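Local coordinates for 2-oxoglutarate-dependent dioxygenase tropC (Talaromyces stipitatus, PDB 6XJJ), which is a 2-oxoglutarate-dependent dioxygenase that uses one non-haem iron per subunit in the fungal biosynthesis of tropolones, at residues C70-F75 against V263-K268; D187-I192 against V249-Q254; P218-R223 against V314-N319; G241-F246 against A300-Y305. All coordinates share one frame; numbering follows the deposited sequence.

Interaction 1 of 4, residues C70-F75 against V263-K268; sequences CNKYGF and VWYPPK
F75 and V263 make the closely packed end of this contact. V263 sets its CG2 methyl over one face of the F75 ring as a CH-pi contact, 3.5 Å from CG2 to the ring centroid and 19° off the ring normal. That methyl stands anti to the carbonyl carbon of V263, and CG1, the other branch, passes near the carbonyl oxygen of Y73 instead. This end is buried close to the active site: the side chain of F75 lies about 6 Å from the bound iron, and its ring meets that of the iron ligand H302 edge to face.

Farther along, Y73 and Y265 lean together with ring planes 32° apart and centroids separated by 5.2 Å, an oblique pair whose closest carbons are the two CD1 atoms at 4.0 Å. The opposite face of Y265 is covered from its own segment by P267, whose CD sits 3.5 Å above the ring centre. K72 O, at the edge of the Y265 ring, accepts a hydrogen bond from R298, and Y73 OH bonds E39.

The solvent side belongs to K72. Its chain runs out fully extended, with CE 3.3 Å from Y265 OH.

The contact packs the N-terminal dioxygenase region on the Fe2OG dioxygenase region beside the iron site. It joins the turn at G74, between helix 56-72 and strand 75-79, to the last residues of strand 261-265, with I272 of strand 270-273 touching both tyrosines and V282 and N284 of strand 281-285 lying against F75.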
# COMPACT_ATOMS: atom_id res chain seq x y z
N CYS A 70 8.89 10.63 7.12
CA CYS A 70 8.74 10.69 5.68
C CYS A 70 9.83 11.50 5.02
O CYS A 70 10.11 11.30 3.83
CB CYS A 70 7.38 11.27 5.32
SG CYS A 70 6.01 10.26 5.91
N ASN A 71 10.45 12.41 5.75
CA ASN A 71 11.54 13.18 5.16
C ASN A 71 12.86 12.43 5.23
O ASN A 71 13.73 12.63 4.38
CB ASN A 71 11.61 14.54 5.84
CG ASN A 71 12.75 15.37 5.33
OD1 ASN A 71 13.88 14.90 5.19
ND2 ASN A 71 12.43 16.58 4.89
N LYS A 72 13.03 11.57 6.23
CA LYS A 72 14.30 10.89 6.44
C LYS A 72 14.31 9.50 5.82
O LYS A 72 15.23 9.16 5.07
CB LYS A 72 14.60 10.81 7.94
CG LYS A 72 15.96 10.24 8.31
CD LYS A 72 16.18 10.39 9.81
CE LYS A 72 17.54 9.87 10.25
NZ LYS A 72 17.77 10.08 11.71
N TYR A 73 13.29 8.68 6.10
CA TYR A 73 13.26 7.31 5.61
C TYR A 73 12.25 7.08 4.49
O TYR A 73 12.35 6.07 3.79
CB TYR A 73 12.94 6.33 6.75
CG TYR A 73 13.87 6.44 7.94
CD1 TYR A 73 15.09 5.78 7.97
CD2 TYR A 73 13.51 7.19 9.05
CE1 TYR A 73 15.94 5.88 9.06
CE2 TYR A 73 14.33 7.29 10.15
CZ TYR A 73 15.55 6.64 10.15
OH TYR A 73 16.37 6.75 11.25
N GLY A 74 11.28 7.97 4.31
CA GLY A 74 10.18 7.65 3.43
C GLY A 74 9.27 6.54 3.92
O GLY A 74 8.29 6.23 3.25
N PHE A 75 9.59 5.92 5.06
CA PHE A 75 8.72 4.94 5.69
C PHE A 75 8.53 5.28 7.15
O PHE A 75 9.39 5.88 7.79
CB PHE A 75 9.22 3.49 5.69
CG PHE A 75 9.20 2.77 4.36
CD1 PHE A 75 9.36 3.41 3.15
CD2 PHE A 75 8.80 1.44 4.36
CE1 PHE A 75 9.30 2.68 1.95
CE2 PHE A 75 8.69 0.73 3.19
CZ PHE A 75 8.94 1.34 1.98
N VAL A 263 14.28 -1.64 3.25
CA VAL A 263 14.21 -0.30 2.67
C VAL A 263 15.63 0.23 2.52
O VAL A 263 16.45 0.10 3.44
CB VAL A 263 13.37 0.65 3.56
CG1 VAL A 263 13.43 2.10 3.07
CG2 VAL A 263 11.91 0.18 3.63
N TRP A 264 15.91 0.84 1.37
CA TRP A 264 17.24 1.37 1.10
C TRP A 264 17.38 2.77 1.68
O TRP A 264 16.59 3.66 1.35
CB TRP A 264 17.52 1.39 -0.40
CG TRP A 264 18.85 2.03 -0.75
CD1 TRP A 264 19.05 3.29 -1.22
CD2 TRP A 264 20.15 1.43 -0.66
NE1 TRP A 264 20.39 3.52 -1.43
CE2 TRP A 264 21.08 2.39 -1.09
CE3 TRP A 264 20.61 0.17 -0.26
CZ2 TRP A 264 22.45 2.14 -1.13
CZ3 TRP A 264 21.97 -0.08 -0.29
CH2 TRP A 264 22.88 0.90 -0.73
N TYR A 265 18.39 2.97 2.52
CA TYR A 265 18.66 4.26 3.16
C TYR A 265 20.00 4.80 2.66
O TYR A 265 21.06 4.30 3.06
CB TYR A 265 18.66 4.10 4.68
CG TYR A 265 18.92 5.35 5.49
CD1 TYR A 265 18.07 6.45 5.39
CD2 TYR A 265 19.94 5.40 6.43
CE1 TYR A 265 18.28 7.59 6.13
CE2 TYR A 265 20.15 6.54 7.19
CZ TYR A 265 19.31 7.63 7.04
OH TYR A 265 19.50 8.76 7.79
N PRO A 266 20.00 5.81 1.79
CA PRO A 266 21.24 6.21 1.11
C PRO A 266 22.34 6.64 2.07
O PRO A 266 23.50 6.24 1.89
CB PRO A 266 20.79 7.38 0.23
CG PRO A 266 19.37 7.09 -0.06
CD PRO A 266 18.81 6.42 1.17
N PRO A 267 22.04 7.46 3.08
CA PRO A 267 23.12 7.95 3.95
C PRO A 267 24.07 6.87 4.44
O PRO A 267 25.29 7.08 4.44
CB PRO A 267 22.35 8.61 5.11
CG PRO A 267 21.10 9.07 4.49
CD PRO A 267 20.73 8.01 3.49
N LYS A 268 23.55 5.72 4.87
CA LYS A 268 24.37 4.62 5.34
C LYS A 268 24.53 3.52 4.28
O LYS A 268 25.09 2.46 4.59
CB LYS A 268 23.78 4.02 6.62
CG LYS A 268 23.49 5.04 7.72
CD LYS A 268 24.73 5.82 8.14
CE LYS A 268 24.40 6.81 9.25
NZ LYS A 268 25.56 7.66 9.60

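Interaction 2 of 4, residues D187-I192 against V249-Q254; sequences DLVSTI and VSILLQ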
# COMPACT_ATOMS: atom_id res chain seq x y z
N ASP A 187 -10.33 5.49 4.55
CA ASP A 187 -10.46 6.43 5.66
C ASP A 187 -9.10 6.73 6.28
O ASP A 187 -8.80 7.89 6.59
CB ASP A 187 -11.39 5.87 6.72
CG ASP A 187 -11.58 6.83 7.87
OD1 ASP A 187 -12.20 7.89 7.66
OD2 ASP A 187 -11.04 6.55 8.96
N LEU A 188 -8.29 5.70 6.49
CA LEU A 188 -6.98 5.90 7.08
C LEU A 188 -6.08 6.73 6.17
O LEU A 188 -5.33 7.59 6.66
CB LEU A 188 -6.33 4.55 7.38
CG LEU A 188 -4.88 4.55 7.88
CD1 LEU A 188 -4.73 5.36 9.14
CD2 LEU A 188 -4.42 3.13 8.12
N VAL A 189 -6.13 6.51 4.86
CA VAL A 189 -5.21 7.23 3.98
C VAL A 189 -5.63 8.69 3.89
O VAL A 189 -4.78 9.56 3.67
CB VAL A 189 -5.14 6.57 2.59
CG1 VAL A 189 -6.36 6.90 1.76
CG2 VAL A 189 -3.88 6.99 1.88
N SER A 190 -6.92 8.98 4.07
CA SER A 190 -7.37 10.36 4.11
C SER A 190 -6.83 11.07 5.35
O SER A 190 -6.45 12.24 5.29
CB SER A 190 -8.89 10.42 4.08
OG SER A 190 -9.40 9.86 2.88
N THR A 191 -6.80 10.36 6.48
CA THR A 191 -6.16 10.89 7.68
C THR A 191 -4.68 11.15 7.43
O THR A 191 -4.16 12.23 7.75
CB THR A 191 -6.35 9.90 8.84
OG1 THR A 191 -7.74 9.67 9.06
CG2 THR A 191 -5.70 10.43 10.12
N ILE A 192 -3.98 10.17 6.86
CA ILE A 192 -2.55 10.31 6.59
C ILE A 192 -2.30 11.52 5.70
O ILE A 192 -1.37 12.30 5.94
CB ILE A 192 -2.01 9.02 5.95
CG1 ILE A 192 -2.08 7.88 6.97
CG2 ILE A 192 -0.57 9.20 5.48
CD1 ILE A 192 -1.87 6.49 6.40
N VAL A 249 0.65 7.66 -1.46
CA VAL A 249 0.77 7.02 -0.16
C VAL A 249 0.46 5.54 -0.34
O VAL A 249 -0.43 5.17 -1.12
CB VAL A 249 -0.18 7.66 0.88
CG1 VAL A 249 -0.07 6.94 2.24
CG2 VAL A 249 0.12 9.15 1.02
N SER A 250 1.21 4.68 0.35
CA SER A 250 0.94 3.25 0.37
C SER A 250 0.82 2.81 1.82
O SER A 250 1.56 3.29 2.69
CB SER A 250 2.04 2.44 -0.33
OG SER A 250 2.17 2.83 -1.69
N ILE A 251 -0.11 1.89 2.08
CA ILE A 251 -0.38 1.40 3.43
C ILE A 251 -0.36 -0.12 3.36
O ILE A 251 -1.18 -0.73 2.67
CB ILE A 251 -1.73 1.87 3.97
CG1 ILE A 251 -1.88 3.39 3.83
CG2 ILE A 251 -1.84 1.48 5.44
CD1 ILE A 251 -3.26 3.91 4.16
N LEU A 252 0.56 -0.74 4.11
CA LEU A 252 0.81 -2.16 4.02
C LEU A 252 0.45 -2.83 5.34
O LEU A 252 0.73 -2.29 6.41
CB LEU A 252 2.29 -2.43 3.70
CG LEU A 252 2.81 -3.86 3.54
CD1 LEU A 252 2.35 -4.47 2.22
CD2 LEU A 252 4.33 -3.89 3.68
N LEU A 253 -0.17 -4.00 5.25
CA LEU A 253 -0.46 -4.83 6.41
C LEU A 253 0.37 -6.10 6.31
O LEU A 253 0.14 -6.92 5.41
CB LEU A 253 -1.95 -5.18 6.49
CG LEU A 253 -2.38 -6.16 7.58
CD1 LEU A 253 -2.11 -5.60 8.97
CD2 LEU A 253 -3.84 -6.53 7.42
N GLN A 254 1.33 -6.27 7.22
CA GLN A 254 2.14 -7.47 7.20
C GLN A 254 1.53 -8.50 8.15
O GLN A 254 0.59 -8.22 8.89
CB GLN A 254 3.58 -7.18 7.62
CG GLN A 254 4.19 -5.97 7.01
CD GLN A 254 5.64 -5.92 7.32
OE1 GLN A 254 6.21 -6.91 7.76
NE2 GLN A 254 6.19 -4.72 7.34
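I251 is the main bump here, and the hollow it fills is formed by L188, V189 and I192, one helical turn of side chains. Its CD1 lies 3.6 Å from V189 CB and 3.7 Å from I192 CD1, so the two isoleucines meet tip to tip while V189 meets the same methyl at an oblique crossing. With CG1 anti to the carbonyl carbon (chi1 -51°), I251 sends its longer branch at the helix; the shorter one, CG2, lies 4.1 Å from L188 CD2.

V249 fits the notch between V189 and I192. Its CG1 touches V189 CG2 at 3.8 Å and I192 CG2 at 4.0 Å, the two valines sliding past each other in opposite directions.

The axes of helix 187-192 and strand 249-253 come within 9.6 Å, their directions 131° apart. Here helix 171-204 lies against the larger sheet of the double-stranded beta-helix core, and it continues along the strand with M185 on I251 and L196 on V249. Between the two strand bumps, S250 points to the other side, where its hydroxyl bonds the iron ligand D245. The helix face of the strand is thus purely aliphatic, and the fit rests on branch shape and burial rather than on directional bonds.

Interaction 3 of 4, residues P218-R223 against V314-N319; sequences PSIPMR and VAFFLN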
# COMPACT_ATOMS: atom_id res chain seq x y z
N PRO A 218 -10.82 9.38 -5.57
CA PRO A 218 -9.42 8.95 -5.64
C PRO A 218 -9.22 7.66 -6.40
O PRO A 218 -10.12 6.82 -6.52
CB PRO A 218 -9.05 8.77 -4.16
CG PRO A 218 -10.35 8.35 -3.53
CD PRO A 218 -11.44 9.06 -4.28
N SER A 219 -8.00 7.48 -6.91
CA SER A 219 -7.59 6.24 -7.54
C SER A 219 -6.90 5.41 -6.47
O SER A 219 -5.79 5.74 -6.02
CB SER A 219 -6.67 6.51 -8.73
OG SER A 219 -6.30 5.31 -9.40
N ILE A 220 -7.56 4.35 -6.03
CA ILE A 220 -7.12 3.62 -4.84
C ILE A 220 -7.11 2.12 -5.11
O ILE A 220 -8.03 1.40 -4.69
CB ILE A 220 -8.01 3.96 -3.63
CG1 ILE A 220 -9.48 3.93 -4.04
CG2 ILE A 220 -7.60 5.30 -3.05
CD1 ILE A 220 -10.43 3.99 -2.88
N PRO A 221 -6.09 1.61 -5.77
CA PRO A 221 -5.93 0.16 -5.85
C PRO A 221 -5.41 -0.43 -4.56
O PRO A 221 -4.72 0.22 -3.76
CB PRO A 221 -4.92 -0.01 -6.99
CG PRO A 221 -4.10 1.20 -6.94
CD PRO A 221 -5.01 2.32 -6.49
N MET A 222 -5.80 -1.67 -4.35
CA MET A 222 -5.31 -2.53 -3.29
C MET A 222 -4.88 -3.84 -3.92
O MET A 222 -5.44 -4.26 -4.93
CB MET A 222 -6.39 -2.81 -2.26
CG MET A 222 -5.92 -3.55 -0.98
SD MET A 222 -7.24 -4.08 0.10
CE MET A 222 -7.88 -2.54 0.59
N ARG A 223 -3.89 -4.50 -3.31
CA ARG A 223 -3.44 -5.81 -3.77
C ARG A 223 -3.39 -6.78 -2.60
O ARG A 223 -2.87 -6.44 -1.53
CB ARG A 223 -2.07 -5.74 -4.46
CG ARG A 223 -2.08 -4.85 -5.69
CD ARG A 223 -0.93 -5.10 -6.63
NE ARG A 223 -0.98 -4.19 -7.77
CZ ARG A 223 -0.23 -4.31 -8.86
NH1 ARG A 223 0.60 -5.34 -8.98
NH2 ARG A 223 -0.34 -3.44 -9.85
N VAL A 314 -1.23 -7.22 2.63
CA VAL A 314 -2.25 -6.45 1.93
C VAL A 314 -1.70 -5.05 1.72
O VAL A 314 -1.37 -4.35 2.69
CB VAL A 314 -3.58 -6.42 2.68
CG1 VAL A 314 -4.58 -5.53 1.96
CG2 VAL A 314 -4.14 -7.83 2.82
N ALA A 315 -1.60 -4.64 0.47
CA ALA A 315 -1.01 -3.36 0.10
C ALA A 315 -2.10 -2.53 -0.53
O ALA A 315 -2.74 -2.96 -1.50
CB ALA A 315 0.16 -3.56 -0.87
N PHE A 316 -2.34 -1.35 0.03
CA PHE A 316 -3.29 -0.41 -0.54
C PHE A 316 -2.54 0.87 -0.87
O PHE A 316 -1.62 1.27 -0.15
CB PHE A 316 -4.54 -0.29 0.41
CG PHE A 316 -5.41 0.96 0.28
CD1 PHE A 316 -4.98 2.18 -0.22
CD2 PHE A 316 -6.78 0.75 0.27
CE1 PHE A 316 -5.86 3.24 -0.38
CE2 PHE A 316 -7.67 1.79 0.06
CZ PHE A 316 -7.20 3.03 -0.28
N PHE A 317 -2.90 1.46 -2.02
CA PHE A 317 -2.18 2.61 -2.52
C PHE A 317 -3.16 3.70 -2.89
O PHE A 317 -4.30 3.43 -3.27
CB PHE A 317 -1.27 2.33 -3.76
CG PHE A 317 -0.55 1.01 -3.74
CD1 PHE A 317 -1.22 -0.18 -3.52
CD2 PHE A 317 0.84 0.98 -3.73
CE1 PHE A 317 -0.54 -1.39 -3.47
CE2 PHE A 317 1.52 -0.22 -3.65
CZ PHE A 317 0.83 -1.39 -3.51
N LEU A 318 -2.68 4.94 -2.78
CA LEU A 318 -3.40 6.13 -3.20
C LEU A 318 -2.57 6.81 -4.27
O LEU A 318 -1.47 7.30 -4.00
CB LEU A 318 -3.66 7.06 -2.01
CG LEU A 318 -4.22 8.45 -2.32
CD1 LEU A 318 -5.57 8.35 -3.01
CD2 LEU A 318 -4.31 9.28 -1.05
N ASN A 319 -3.09 6.84 -5.50
CA ASN A 319 -2.41 7.45 -6.63
C ASN A 319 -3.02 8.82 -6.92
O ASN A 319 -4.11 9.16 -6.45
CB ASN A 319 -2.51 6.56 -7.87
CG ASN A 319 -1.75 5.26 -7.71
OD1 ASN A 319 -0.75 5.19 -7.00
ND2 ASN A 319 -2.25 4.21 -8.35
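P218-R223 runs antiparallel to V314-N319: R223 and A315 exchange both backbone bonds, R223 N to A315 O at 2.6 Å and A315 N to R223 O at 3.0 Å, M222 and F316 form the adjoining non-hydrogen-bonded pair, and F317 N bonds P221 O at 2.8 Å. As a proline, P221 has no N-H to return, and F317 O meets the CA-H of I220 instead, 3.2 Å from I220 CA.

On the face carrying M222 and F316, the methionine side chain turns back at its last torsion (chi3 -65°). Its SD rests 3.6 Å from V314 CG1, and CE arrives in plane at the edge of the F316 ring, 3.5 Å from CD2. I220 approaches the far end of that ring obliquely, its CB 3.6 Å from F316 CZ, while its CG2 shares L318 CD1 with P218 CB. Helix 171-204 covers this side through Y181, R182 and M185, and R182 also hydrogen-bonds I220 O.

The other face bears R223, A315 and F317. P221 O lies in plane at the F317 ring edge; the F317 side chain packs on the iron ligand D245 and lies about 5 Å from the iron.

Within the double-stranded beta-helix core, backbone hydrogen bonds thus set the register, with apolar packing beneath the helix on the M222 and F316 face and a mixed face of arginine, alanine and phenylalanine bordering the iron site.

Interaction 4 of 4, residues G241-F246 against A300-Y305; sequences GDHTDF and ARHRVY. With FE (Fe (III) ion), chain B.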
# COMPACT_ATOMS: atom_id res chain seq x y z
N GLY A 241 11.15 -7.24 -6.19
CA GLY A 241 12.44 -6.64 -6.37
C GLY A 241 12.47 -5.15 -6.10
O GLY A 241 11.45 -4.50 -5.89
N ASP A 242 13.69 -4.62 -6.12
CA ASP A 242 13.95 -3.21 -5.88
C ASP A 242 13.07 -2.33 -6.75
O ASP A 242 13.17 -2.36 -7.98
CB ASP A 242 15.43 -2.93 -6.14
CG ASP A 242 15.82 -1.50 -5.81
OD1 ASP A 242 14.94 -0.67 -5.54
OD2 ASP A 242 17.04 -1.22 -5.77
N HIS A 243 12.21 -1.55 -6.11
CA HIS A 243 11.36 -0.60 -6.82
C HIS A 243 11.08 0.58 -5.91
O HIS A 243 11.39 0.57 -4.71
CB HIS A 243 10.04 -1.25 -7.26
CG HIS A 243 9.13 -1.57 -6.12
ND1 HIS A 243 9.34 -2.63 -5.27
CD2 HIS A 243 8.01 -0.96 -5.69
CE1 HIS A 243 8.37 -2.67 -4.37
NE2 HIS A 243 7.56 -1.66 -4.59
N THR A 244 10.49 1.61 -6.50
CA THR A 244 9.74 2.61 -5.76
C THR A 244 8.27 2.48 -6.16
O THR A 244 7.93 1.98 -7.23
CB THR A 244 10.21 4.04 -6.06
OG1 THR A 244 9.99 4.34 -7.44
CG2 THR A 244 11.67 4.19 -5.74
N ASP A 245 7.40 2.94 -5.27
CA ASP A 245 5.99 3.06 -5.58
C ASP A 245 5.78 4.35 -6.36
O ASP A 245 6.42 5.37 -6.07
CB ASP A 245 5.15 3.05 -4.31
CG ASP A 245 5.24 1.74 -3.55
OD1 ASP A 245 5.72 0.73 -4.12
OD2 ASP A 245 4.83 1.70 -2.37
N PHE A 246 4.90 4.31 -7.36
CA PHE A 246 4.74 5.49 -8.21
C PHE A 246 3.77 6.51 -7.62
O PHE A 246 3.89 7.70 -7.89
CB PHE A 246 4.26 5.08 -9.61
CG PHE A 246 4.35 6.19 -10.63
CD1 PHE A 246 5.54 6.43 -11.30
CD2 PHE A 246 3.25 7.00 -10.92
CE1 PHE A 246 5.64 7.44 -12.25
CE2 PHE A 246 3.35 8.02 -11.87
CZ PHE A 246 4.55 8.24 -12.53
N ALA A 300 11.35 6.03 -1.26
CA ALA A 300 12.53 5.23 -0.99
C ALA A 300 12.41 3.87 -1.65
O ALA A 300 11.33 3.26 -1.67
CB ALA A 300 12.76 5.06 0.51
N ARG A 301 13.52 3.39 -2.20
CA ARG A 301 13.58 2.03 -2.73
C ARG A 301 13.32 1.00 -1.64
O ARG A 301 13.69 1.20 -0.47
CB ARG A 301 14.94 1.82 -3.40
CG ARG A 301 15.02 2.47 -4.79
CD ARG A 301 16.43 2.67 -5.34
NE ARG A 301 17.29 1.49 -5.29
CZ ARG A 301 18.48 1.44 -4.69
NH1 ARG A 301 19.00 2.52 -4.11
NH2 ARG A 301 19.18 0.32 -4.70
N HIS A 302 12.65 -0.08 -2.01
CA HIS A 302 12.34 -1.15 -1.08
C HIS A 302 12.07 -2.42 -1.87
O HIS A 302 11.85 -2.39 -3.09
CB HIS A 302 11.14 -0.81 -0.18
CG HIS A 302 9.88 -0.48 -0.92
ND1 HIS A 302 9.65 0.75 -1.50
CD2 HIS A 302 8.78 -1.23 -1.18
CE1 HIS A 302 8.46 0.75 -2.07
NE2 HIS A 302 7.91 -0.44 -1.90
N ARG A 303 12.10 -3.55 -1.16
CA ARG A 303 11.96 -4.87 -1.77
C ARG A 303 11.59 -5.86 -0.67
O ARG A 303 11.57 -5.52 0.52
CB ARG A 303 13.25 -5.28 -2.48
CG ARG A 303 14.43 -5.39 -1.53
CD ARG A 303 15.70 -5.72 -2.26
NE ARG A 303 16.82 -5.90 -1.34
CZ ARG A 303 18.07 -6.11 -1.73
NH1 ARG A 303 18.36 -6.16 -3.02
NH2 ARG A 303 19.03 -6.25 -0.83
N VAL A 304 11.32 -7.10 -1.07
CA VAL A 304 10.96 -8.17 -0.15
C VAL A 304 11.77 -9.39 -0.56
O VAL A 304 11.53 -9.96 -1.64
CB VAL A 304 9.46 -8.48 -0.16
CG1 VAL A 304 9.11 -9.53 0.88
CG2 VAL A 304 8.64 -7.22 0.05
N TYR A 305 12.73 -9.79 0.27
CA TYR A 305 13.49 -11.00 -0.04
C TYR A 305 12.70 -12.25 0.36
O TYR A 305 11.71 -12.19 1.09
CB TYR A 305 14.85 -10.99 0.66
CG TYR A 305 14.83 -10.86 2.16
CD1 TYR A 305 14.61 -11.97 2.98
CD2 TYR A 305 15.09 -9.64 2.78
CE1 TYR A 305 14.61 -11.85 4.36
CE2 TYR A 305 15.10 -9.52 4.16
CZ TYR A 305 14.85 -10.63 4.95
OH TYR A 305 14.86 -10.51 6.32
FE FE B . 5.94 -1.45 -3.06
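D242 OD2 is gripped side-on by R301, accepting from NE and NH2, each at 2.8 Å, through its syn lone pair. The carboxylate and guanidinium planes differ by only 28°. This salt bridge flanks the facial triad of two histidines and one carboxylate of the double-stranded beta-helix fold, the HxD...H motif, and R301 also makes a cation-pi contact with W264.

H243 and H302 form an antiparallel hydrogen-bonded pair, exchanging bonds between N and O in both directions, so both imidazoles rise from the same face toward the metal. In both histidines chi1 sets CG between the backbone N and the carbonyl carbon (69° in H243, 57° in H302), which swings the ring so that ND1 reaches back to a carbonyl two residues earlier in the chain. H243 ND1 donates to G241 O at 2.9 Å, and H302 ND1 to A300 O at 3.0 Å, both acceptors lying in the ring planes. These bonds fix the ring rotations and leave each NE2 facing the iron.

H243 NE2 binds the metal at 2.2 Å, H302 NE2 at 2.5 Å and D245 OD1 at 2.4 Å, with the D245 carboxylate almost perpendicular to the H302 ring. R311, the predicted 2-oxoglutarate-binding arginine, is about 9 Å from the H302 side chain. T244, between H243 and D245 in sequence, sets CG2 against R301 CG, while its hydroxyl bonds D287. The second carboxylate oxygen of the aspartate is held as well: D245 OD2 takes a hydrogen bond from N284 ND2.

Interactions 1 and 2 are buried, whereas interactions 3 and 4 are only partly so, although interactions 2 and 3 lie nearest the centre of the chain. Those two share the larger sheet, where strands 249-253 and 311-318 are neighbours: one joins the sheet to helix 171-204 through aliphatic packing, the other extends it by backbone pairing. Interaction 1, farther out and mostly aromatic, reaches solvent at a lysine and bridges both sheets, since strand 75-79 belongs to the larger and strand 261-265 to the smaller. It meets interaction 4 in the smaller sheet, where W264 N bonds R301 O. Interaction 4 is the polar one, built on metal ligation, a salt bridge and paired histidines.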